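Local coordinates for leucine aminopeptidase (Parabacteroides distasonis, PDB 3TC8), which probably acts as a zinc-dependent exopeptidase of the M28 family, removing residues from the amino end of peptides, or as a related glutaminyl cyclase, at residues S116-G128 / Y279-D291. Numbering follows the deposited sequence. Where two conformers were deposited one is given.
Sequences SKHRTPLDGADDG and YWHTQKDNMENID. With EDO (1,2-ethanediol), chain D; EDO (1,2-ethanediol), chain E.
Three oxygens of Asp-285 accept from the leading amides of helix 125-144. The carboxylate straddles two of them, each oxygen using its syn lone pair: OD1 accepts from Asp-126 N at 2.8 Å, OD2 from Asp-127 N at 3.1 Å. The backbone O of Asp-285 takes the third, a longer but nearly straight bond from Ala-125 N (172°). With CG anti to the backbone N (chi1 -174°), the carboxylate reaches the N-terminal end of the helix, whose positive end probably favours its negative charge. With an alanine in its place, the Asp-126 and Asp-127 amides would probably lose their acceptors, and the helix start would be less firmly set beside the zinc.

That matters because Asp-127 and His-281 are zinc ligands, completed by Asp-160, in the M28 peptidase fold. The Asp-127 carboxylate and the His-281 ring are almost coplanar (2° apart), with Asp-127 OD2 3.2 Å from His-281 NE2 because both hold the zinc; His-102 bonds the other oxygen, OD1. A water joins Asp-127 OD2, Asp-285 OD2 and His-281 N, linking the Asp-285 carboxylate to the ligands. Trp-280 lies with its ring against that of His-281, and its NE1 donates to an ethanediol, probably from the crystallisation liquor.

One residue before the zinc ligand Asp-127, Asp-126 OD2 accepts from Tyr-279 OH at 2.7 Å, the hydroxyl arriving from above the carboxylate plane, while Gly-203 holds OD1. Beyond these bonds, Ala-125 CB sits 4.0 Å from Ile-290 CG1 and near the selenium of Met-287, the three packing against helix 24-36. Toward the surface, Gln-283 bends at its CB-CG bond across Lys-117 and gives NE2 to Pro-121 O at 2.9 Å, and Ser-109 also bonds this nitrogen.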
loop_
_atom_site.group_PDB
_atom_site.type_symbol
_atom_site.label_atom_id
_atom_site.label_comp_id
_atom_site.label_asym_id
_atom_site.label_seq_id
_atom_site.Cartn_x
_atom_site.Cartn_y
_atom_site.Cartn_z
ATOM N N SER A 116 2.487 -2.701 28.054
ATOM C CA SER A 116 3.743 -3.432 27.865
ATOM C C SER A 116 3.975 -3.833 26.404
ATOM O O SER A 116 5.062 -4.308 26.113
ATOM C CB SER A 116 3.820 -4.622 28.805
ATOM O OG SER A 116 3.930 -4.171 30.174
ATOM N N LYS A 117 2.973 -3.680 25.535
ATOM C CA LYS A 117 3.175 -3.942 24.114
ATOM C C LYS A 117 3.372 -2.674 23.296
ATOM O O LYS A 117 3.636 -2.777 22.091
ATOM C CB LYS A 117 2.006 -4.740 23.542
ATOM C CG LYS A 117 1.832 -6.116 24.162
ATOM C CD LYS A 117 3.014 -7.022 23.960
ATOM C CE LYS A 117 2.754 -8.436 24.508
ATOM N NZ LYS A 117 3.942 -9.277 24.209
ATOM N N HIS A 118 3.286 -1.484 23.897
ATOM C CA HIS A 118 3.311 -0.283 23.094
ATOM C C HIS A 118 4.587 -0.106 22.308
ATOM O O HIS A 118 4.562 0.467 21.208
ATOM C CB HIS A 118 3.122 0.947 23.972
ATOM C CG HIS A 118 1.723 1.106 24.454
ATOM N ND1 HIS A 118 1.368 2.033 25.412
ATOM C CD2 HIS A 118 0.592 0.426 24.113
ATOM C CE1 HIS A 118 0.053 1.947 25.603
ATOM N NE2 HIS A 118 -0.441 0.987 24.819
ATOM N N ARG A 119 5.709 -0.621 22.835
ATOM C CA ARG A 119 7.000 -0.417 22.239
ATOM C C ARG A 119 7.491 -1.646 21.468
ATOM O O ARG A 119 8.683 -1.718 21.134
ATOM C CB ARG A 119 8.000 0.026 23.317
ATOM C CG ARG A 119 7.690 1.417 23.790
ATOM C CD ARG A 119 8.387 1.778 25.101
ATOM N NE ARG A 119 7.971 3.094 25.620
ATOM C CZ ARG A 119 6.799 3.355 26.201
ATOM N NH1 ARG A 119 5.920 2.411 26.469
ATOM N NH2 ARG A 119 6.500 4.619 26.562
ATOM N N THR A 120 6.568 -2.555 21.134
ATOM C CA THR A 120 6.888 -3.792 20.419
ATOM C C THR A 120 6.460 -3.711 18.961
ATOM O O THR A 120 5.335 -3.319 18.673
ATOM C CB THR A 120 6.159 -4.956 21.069
ATOM O OG1 THR A 120 6.566 -5.043 22.440
ATOM C CG2 THR A 120 6.483 -6.291 20.404
ATOM N N PRO A 121 7.333 -4.033 18.012
ATOM C CA PRO A 121 6.925 -4.052 16.602
ATOM C C PRO A 121 5.791 -4.990 16.339
ATOM O O PRO A 121 5.618 -6.032 16.989
ATOM C CB PRO A 121 8.181 -4.550 15.868
ATOM C CG PRO A 121 9.313 -4.099 16.768
ATOM C CD PRO A 121 8.767 -4.348 18.165
ATOM N N LEU A 122 4.955 -4.611 15.389
ATOM C CA LEU A 122 3.826 -5.457 14.988
ATOM C C LEU A 122 4.141 -6.176 13.678
ATOM O O LEU A 122 5.012 -5.793 12.909
ATOM C CB LEU A 122 2.546 -4.658 14.979
ATOM C CG LEU A 122 2.501 -3.300 14.242
ATOM C CD1 LEU A 122 2.456 -3.482 12.700
ATOM C CD2 LEU A 122 1.349 -2.453 14.729
ATOM N N ASP A 123 3.401 -7.254 13.434
ATOM C CA ASP A 123 3.616 -8.066 12.238
ATOM C C ASP A 123 3.251 -7.295 10.990
ATOM O O ASP A 123 3.778 -7.561 9.918
ATOM C CB ASP A 123 2.807 -9.339 12.296
ATOM C CG ASP A 123 3.470 -10.446 13.102
ATOM O OD1 ASP A 123 4.682 -10.382 13.394
ATOM O OD2 ASP A 123 2.729 -11.449 13.379
ATOM N N GLY A 124 2.308 -6.385 11.087
ATOM C CA GLY A 124 1.898 -5.590 9.974
ATOM C C GLY A 124 1.362 -6.415 8.827
ATOM O O GLY A 124 1.590 -6.116 7.649
ATOM N N ALA A 125 0.583 -7.449 9.148
ATOM C CA ALA A 125 0.022 -8.307 8.116
ATOM C C ALA A 125 -0.959 -7.501 7.254
ATOM O O ALA A 125 -0.886 -7.593 6.019
ATOM C CB ALA A 125 -0.712 -9.480 8.760
ATOM N N ASP A 126 -1.903 -6.787 7.877
ATOM C CA ASP A 126 -2.828 -5.976 7.116
ATOM C C ASP A 126 -2.202 -4.626 6.784
ATOM O O ASP A 126 -2.308 -4.144 5.648
ATOM C CB ASP A 126 -4.150 -5.833 7.840
ATOM C CG ASP A 126 -5.310 -5.431 6.965
ATOM O OD1 ASP A 126 -5.224 -5.588 5.732
ATOM O OD2 ASP A 126 -6.319 -4.966 7.546
ATOM N N ASP A 127 -1.582 -3.967 7.766
ATOM C CA ASP A 127 -0.949 -2.667 7.606
ATOM C C ASP A 127 0.463 -2.870 7.092
ATOM O O ASP A 127 1.434 -2.922 7.840
ATOM C CB ASP A 127 -1.002 -1.962 8.910
ATOM C CG ASP A 127 -0.710 -0.497 8.866
ATOM O OD1 ASP A 127 -0.252 0.027 7.843
ATOM O OD2 ASP A 127 -0.918 0.120 9.949
ATOM N N GLY A 128 0.567 -3.016 5.787
ATOM C CA GLY A 128 1.774 -3.290 5.034
ATOM C C GLY A 128 1.649 -4.546 4.187
ATOM O O GLY A 128 1.676 -4.506 2.947
ATOM N N TYR A 279 -7.759 -3.774 15.196
ATOM C CA TYR A 279 -6.419 -4.239 15.443
ATOM C C TYR A 279 -5.334 -3.309 14.932
ATOM O O TYR A 279 -4.142 -3.628 15.073
ATOM C CB TYR A 279 -6.270 -5.662 14.858
ATOM C CG TYR A 279 -6.681 -5.743 13.405
ATOM C CD1 TYR A 279 -5.829 -5.325 12.393
ATOM C CD2 TYR A 279 -7.912 -6.268 13.057
ATOM C CE1 TYR A 279 -6.209 -5.397 11.053
ATOM C CE2 TYR A 279 -8.313 -6.306 11.734
ATOM C CZ TYR A 279 -7.467 -5.878 10.741
ATOM O OH TYR A 279 -7.914 -5.994 9.440
ATOM N N TRP A 280 -5.693 -2.184 14.350
ATOM C CA TRP A 280 -4.726 -1.237 13.808
ATOM C C TRP A 280 -3.737 -0.752 14.889
ATOM O O TRP A 280 -4.145 -0.332 15.973
ATOM C CB TRP A 280 -5.463 -0.037 13.232
ATOM C CG TRP A 280 -4.615 1.093 12.790
ATOM C CD1 TRP A 280 -3.831 1.156 11.683
ATOM C CD2 TRP A 280 -4.478 2.354 13.429
ATOM N NE1 TRP A 280 -3.265 2.366 11.563
ATOM C CE2 TRP A 280 -3.620 3.125 12.643
ATOM C CE3 TRP A 280 -5.002 2.917 14.604
ATOM C CZ2 TRP A 280 -3.292 4.464 12.971
ATOM C CZ3 TRP A 280 -4.682 4.217 14.926
ATOM C CH2 TRP A 280 -3.860 4.964 14.114
ATOM N N HIS A 281 -2.459 -0.883 14.586
ATOM C CA HIS A 281 -1.401 -0.428 15.495
ATOM C C HIS A 281 -1.452 -1.142 16.864
ATOM O O HIS A 281 -1.112 -0.580 17.911
ATOM C CB HIS A 281 -1.338 1.109 15.579
ATOM C CG HIS A 281 -0.773 1.695 14.328
ATOM N ND1 HIS A 281 -0.444 3.023 14.192
ATOM C CD2 HIS A 281 -0.458 1.103 13.142
ATOM C CE1 HIS A 281 0.030 3.224 12.968
ATOM N NE2 HIS A 281 0.052 2.073 12.317
ATOM N N THR A 282 -1.869 -2.391 16.800
ATOM C CA THR A 282 -1.816 -3.309 17.928
ATOM C C THR A 282 -1.101 -4.585 17.531
ATOM O O THR A 282 -0.881 -4.870 16.341
ATOM C CB THR A 282 -3.234 -3.736 18.410
ATOM O OG1 THR A 282 -3.770 -4.773 17.558
ATOM C CG2 THR A 282 -4.219 -2.587 18.545
ATOM N N GLN A 283 -0.771 -5.406 18.533
ATOM C CA GLN A 283 -0.194 -6.706 18.289
ATOM C C GLN A 283 -1.065 -7.647 17.491
ATOM O O GLN A 283 -0.526 -8.586 16.871
ATOM C CB GLN A 283 0.183 -7.365 19.617
ATOM C CG GLN A 283 1.439 -6.745 20.248
ATOM C CD GLN A 283 2.685 -7.144 19.530
ATOM O OE1 GLN A 283 3.121 -8.295 19.676
ATOM N NE2 GLN A 283 3.266 -6.236 18.745
ATOM N N LYS A 284 -2.358 -7.375 17.433
ATOM C CA LYS A 284 -3.268 -8.218 16.672
ATOM C C LYS A 284 -3.340 -7.914 15.182
ATOM O O LYS A 284 -4.100 -8.572 14.482
ATOM C CB LYS A 284 -4.656 -8.149 17.286
ATOM C CG LYS A 284 -4.758 -8.932 18.563
ATOM C CD LYS A 284 -6.162 -9.005 19.087
ATOM C CE LYS A 284 -6.311 -9.856 20.341
ATOM N NZ LYS A 284 -7.652 -9.602 20.988
ATOM N N ASP A 285 -2.476 -7.038 14.663
ATOM C CA ASP A 285 -2.330 -6.901 13.209
ATOM C C ASP A 285 -1.398 -8.016 12.686
ATOM O O ASP A 285 -0.242 -7.794 12.288
ATOM C CB ASP A 285 -1.847 -5.518 12.800
ATOM C CG ASP A 285 -1.844 -5.346 11.289
ATOM O OD1 ASP A 285 -2.352 -6.248 10.589
ATOM O OD2 ASP A 285 -1.267 -4.364 10.806
ATOM N N ASN A 286 -1.999 -9.192 12.647
ATOM C CA ASN A 286 -1.303 -10.416 12.341
ATOM C C ASN A 286 -2.100 -11.218 11.282
ATOM O O ASN A 286 -3.111 -10.755 10.749
ATOM C CB ASN A 286 -0.999 -11.216 13.631
ATOM C CG ASN A 286 -2.216 -11.662 14.324
ATOM O OD1 ASN A 286 -3.266 -11.832 13.727
ATOM N ND2 ASN A 286 -2.116 -11.841 15.636
HETATM N N MSE A 287 -1.644 -12.409 10.967
HETATM C CA MSE A 287 -2.228 -13.145 9.862
HETATM C C MSE A 287 -3.664 -13.559 10.109
HETATM O O MSE A 287 -4.389 -13.830 9.147
HETATM C CB MSE A 287 -1.403 -14.375 9.501
HETATM C CG MSE A 287 -0.067 -14.112 8.792
HETATM SE SE MSE A 287 -0.287 -13.185 7.111
HETATM C CE MSE A 287 -1.459 -14.384 6.194
ATOM N N GLU A 288 -4.123 -13.587 11.357
ATOM C CA GLU A 288 -5.450 -14.100 11.617
ATOM C C GLU A 288 -6.571 -13.273 10.985
ATOM O O GLU A 288 -7.606 -13.852 10.657
ATOM C CB GLU A 288 -5.692 -14.283 13.113
ATOM C CG GLU A 288 -4.632 -15.126 13.815
ATOM C CD GLU A 288 -4.862 -15.305 15.289
ATOM O OE1 GLU A 288 -3.861 -15.270 16.028
ATOM O OE2 GLU A 288 -6.032 -15.491 15.683
ATOM N N ASN A 289 -6.338 -11.988 10.727
ATOM C CA ASN A 289 -7.390 -11.181 10.130
ATOM C C ASN A 289 -7.438 -11.253 8.613
ATOM O O ASN A 289 -8.365 -10.727 8.017
ATOM C CB ASN A 289 -7.223 -9.725 10.513
ATOM C CG ASN A 289 -7.126 -9.520 11.990
ATOM O OD1 ASN A 289 -6.080 -8.986 12.496
ATOM N ND2 ASN A 289 -8.136 -9.904 12.708
ATOM N N ILE A 290 -6.396 -11.783 7.979
ATOM C CA ILE A 290 -6.269 -11.702 6.545
ATOM C C ILE A 290 -7.237 -12.668 5.897
ATOM O O ILE A 290 -7.362 -13.814 6.325
ATOM C CB ILE A 290 -4.812 -11.933 6.121
ATOM C CG1 ILE A 290 -3.877 -10.926 6.852
ATOM C CG2 ILE A 290 -4.636 -11.830 4.594
ATOM C CD1 ILE A 290 -4.146 -9.451 6.567
ATOM N N ASP A 291 -7.904 -12.190 4.853
ATOM C CA ASP A 291 -9.033 -12.889 4.262
ATOM C C ASP A 291 -8.939 -12.876 2.747
ATOM O O ASP A 291 -8.806 -11.812 2.132
ATOM C CB ASP A 291 -10.309 -12.222 4.744
ATOM C CG ASP A 291 -11.503 -12.915 4.319
ATOM O OD1 ASP A 291 -11.984 -12.628 3.197
ATOM O OD2 ASP A 291 -12.017 -13.727 5.107
HETATM C C1 EDO D . -3.040 4.036 7.813
HETATM O O1 EDO D . -1.872 4.767 7.447
HETATM C C2 EDO D . -2.664 2.740 8.513
HETATM O O2 EDO D . -1.521 2.872 9.419
HETATM C C1 EDO E . 3.014 4.865 28.810
HETATM O O1 EDO E . 4.339 5.293 28.450
HETATM C C2 EDO E . 2.763 3.427 28.367
HETATM O O2 EDO E . 3.246 3.232 27.036
HETATM O O HOH W 1 2.112 -9.944 21.579
HETATM O O HOH W 2 2.008 -8.457 15.624
HETATM O O HOH W 3 1.027 -13.193 11.916
HETATM O O HOH W 4 -1.614 -1.820 12.039
#